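Local atomic coordinates of phosphate-specific transport system accessory protein PhoU homolog (Streptococcus pneumoniae, PDB entry 2I0M), a protein that probably takes part in regulating phosphate uptake and forms a zinc-binding homodimer. Residues D195-A198 with N199-R203. Residues are numbered along the deposited sequence; the frame is centred on the assembly and turned at random.
Sequences DYIA and NICER. With ZN (zinc ion), chain B.
I197 and C201 sit one turn apart on helix 177-209, a long helix of the all-helical PhoU fold, and mark the tightly packed side of this stretch. Helix 142-150 closes over this pair with I148, and over C201 also with A145 and A149, while M129, L130 and L133 of helix 117-136 press on I197, and L133 also meets I200. CB of C201 lies 3.2 Å from A198 O. Regular i to i+4 backbone bonds hold the turns, among them C201 N to I197 O at 3.0 Å. CG1 of I200, anti to its own carbonyl carbon (chi1 -60°), lies back along the helix, 3.3 Å from Y196 O.

The more open part is limited to D195, A198 and N199, which are partly exposed. There D195 OD1 binds zinc at 2.5 Å, in the site shared with D152, D156 and E191. Y196 and N199 make a single oblique contact, CD1 of the ring 4.0 Å from OD1 of the amide, with the two planes 63° apart; the second subunit borders this region, its N199 against Y196 and its R92 against N199. Y196 OH is hydrogen-bonded to NH2 of R192 in its own chain. The side chain of E202 lies about 4 Å from another zinc ion, and its OE1 hydrogen-bonds to L215 N. Its OE2 lies in the amide plane of N199 and takes an N-H from ND2 at 3.2 Å, met on its anti side, 33° out of the carboxylate plane.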
ATOM      1  N   ASP A 195      -6.108  -3.562   3.408  1.00 45.09           N
ATOM      2  CA  ASP A 195      -4.717  -3.958   3.375  1.00 44.88           C
ATOM      3  C   ASP A 195      -3.840  -3.071   4.271  1.00 43.43           C
ATOM      4  O   ASP A 195      -3.011  -3.588   5.023  1.00 42.44           O
ATOM      5  CB  ASP A 195      -4.198  -3.925   1.938  1.00 46.32           C
ATOM      6  CG  ASP A 195      -4.385  -5.237   1.210  1.00 50.91           C
ATOM      7  OD1 ASP A 195      -4.610  -6.277   1.875  1.00 56.63           O
ATOM      8  OD2 ASP A 195      -4.279  -5.241  -0.051  1.00 57.07           O
ATOM      9  N   TYR A 196      -4.001  -1.748   4.184  1.00 41.86           N
ATOM     10  CA  TYR A 196      -3.261  -0.846   5.092  1.00 41.36           C
ATOM     11  C   TYR A 196      -3.536  -1.080   6.586  1.00 40.61           C
ATOM     12  O   TYR A 196      -2.621  -0.994   7.403  1.00 39.76           O
ATOM     13  CB  TYR A 196      -3.463   0.633   4.741  1.00 41.11           C
ATOM     14  CG  TYR A 196      -2.763   1.044   3.471  1.00 41.31           C
ATOM     15  CD1 TYR A 196      -1.366   1.010   3.376  1.00 40.98           C
ATOM     16  CD2 TYR A 196      -3.489   1.454   2.347  1.00 42.30           C
ATOM     17  CE1 TYR A 196      -0.696   1.380   2.186  1.00 38.28           C
ATOM     18  CE2 TYR A 196      -2.829   1.820   1.160  1.00 40.64           C
ATOM     19  CZ  TYR A 196      -1.445   1.788   1.103  1.00 40.40           C
ATOM     20  OH  TYR A 196      -0.803   2.150  -0.058  1.00 43.22           O
ATOM     21  N   ILE A 197      -4.790  -1.362   6.936  1.00 40.60           N
ATOM     22  CA  ILE A 197      -5.150  -1.762   8.310  1.00 40.67           C
ATOM     23  C   ILE A 197      -4.314  -2.963   8.760  1.00 41.31           C
ATOM     24  O   ILE A 197      -3.803  -2.982   9.891  1.00 41.71           O
ATOM     25  CB  ILE A 197      -6.662  -2.092   8.437  1.00 40.71           C
ATOM     26  CG1 ILE A 197      -7.497  -0.825   8.188  1.00 39.89           C
ATOM     27  CG2 ILE A 197      -6.982  -2.690   9.801  1.00 40.21           C
ATOM     28  CD1 ILE A 197      -8.980  -1.077   7.985  1.00 40.94           C
ATOM     29  N   ALA A 198      -4.184  -3.955   7.872  1.00 41.17           N
ATOM     30  CA  ALA A 198      -3.405  -5.155   8.128  1.00 41.71           C
ATOM     31  C   ALA A 198      -1.919  -4.808   8.319  1.00 41.77           C
ATOM     32  O   ALA A 198      -1.273  -5.325   9.217  1.00 42.59           O
ATOM     33  CB  ALA A 198      -3.582  -6.158   6.966  1.00 41.92           C
ATOM     34  N   ASN A 199      -1.392  -3.947   7.455  1.00 41.64           N
ATOM     35  CA  ASN A 199      -0.095  -3.337   7.638  1.00 41.90           C
ATOM     36  C   ASN A 199       0.093  -2.655   9.010  1.00 41.57           C
ATOM     37  O   ASN A 199       1.157  -2.775   9.600  1.00 41.98           O
ATOM     38  CB  ASN A 199       0.207  -2.357   6.496  1.00 42.45           C
ATOM     39  CG  ASN A 199       0.557  -3.061   5.174  1.00 45.27           C
ATOM     40  OD1 ASN A 199       0.317  -2.520   4.079  1.00 48.87           O
ATOM     41  ND2 ASN A 199       1.129  -4.256   5.269  1.00 45.44           N
ATOM     42  N   ILE A 200      -0.926  -1.978   9.536  1.00 41.51           N
ATOM     43  CA  ILE A 200      -0.770  -1.293  10.828  1.00 41.60           C
ATOM     44  C   ILE A 200      -0.739  -2.332  11.943  1.00 42.06           C
ATOM     45  O   ILE A 200       0.047  -2.220  12.887  1.00 42.57           O
ATOM     46  CB  ILE A 200      -1.833  -0.199  11.082  1.00 41.52           C
ATOM     47  CG1 ILE A 200      -1.776   0.886   9.998  1.00 42.20           C
ATOM     48  CG2 ILE A 200      -1.631   0.445  12.459  1.00 42.15           C
ATOM     49  CD1 ILE A 200      -2.943   1.851  10.022  1.00 41.10           C
ATOM     50  N   CYS A 201      -1.557  -3.368  11.774  1.00 42.46           N
ATOM     51  CA  CYS A 201      -1.537  -4.574  12.604  1.00 42.58           C
ATOM     52  C   CYS A 201      -0.162  -5.237  12.730  1.00 42.35           C
ATOM     53  O   CYS A 201       0.264  -5.547  13.826  1.00 42.00           O
ATOM     54  CB  CYS A 201      -2.599  -5.571  12.119  1.00 42.05           C
ATOM     55  SG  CYS A 201      -4.315  -5.029  12.404  1.00 44.09           S
ATOM     56  N   GLU A 202       0.525  -5.450  11.606  1.00 43.14           N
ATOM     57  CA  GLU A 202       1.883  -6.023  11.600  1.00 43.29           C
ATOM     58  C   GLU A 202       2.895  -5.148  12.341  1.00 42.51           C
ATOM     59  O   GLU A 202       3.756  -5.651  13.045  1.00 42.32           O
ATOM     60  CB  GLU A 202       2.383  -6.252  10.172  1.00 43.37           C
ATOM     61  CG  GLU A 202       1.534  -7.210   9.347  1.00 45.52           C
ATOM     62  CD  GLU A 202       2.127  -7.493   7.970  1.00 46.09           C
ATOM     63  OE1 GLU A 202       2.331  -8.677   7.645  1.00 50.50           O
ATOM     64  OE2 GLU A 202       2.384  -6.535   7.207  1.00 50.69           O
ATOM     65  N   ARG A 203       2.785  -3.840  12.160  1.00 42.41           N
ATOM     66  CA  ARG A 203       3.581  -2.852  12.895  1.00 42.68           C
ATOM     67  C   ARG A 203       3.378  -2.986  14.406  1.00 41.97           C
ATOM     68  O   ARG A 203       4.305  -2.806  15.193  1.00 41.69           O
ATOM     69  CB  ARG A 203       3.169  -1.438  12.449  1.00 42.56           C
ATOM     70  CG  ARG A 203       4.202  -0.367  12.678  1.00 43.31           C
ATOM     71  CD  ARG A 203       5.243  -0.294  11.539  1.00 45.59           C
ATOM     72  NE  ARG A 203       6.522  -0.841  11.972  1.00 45.79           N
ATOM     73  CZ  ARG A 203       7.673  -0.723  11.320  1.00 43.32           C
ATOM     74  NH1 ARG A 203       7.749  -0.053  10.177  1.00 40.93           N
ATOM     75  NH2 ARG A 203       8.759  -1.280  11.841  1.00 43.22           N
TER
HETATM   76 ZN    ZN B 217      -6.580  -7.460   0.835  1.00 57.88          ZN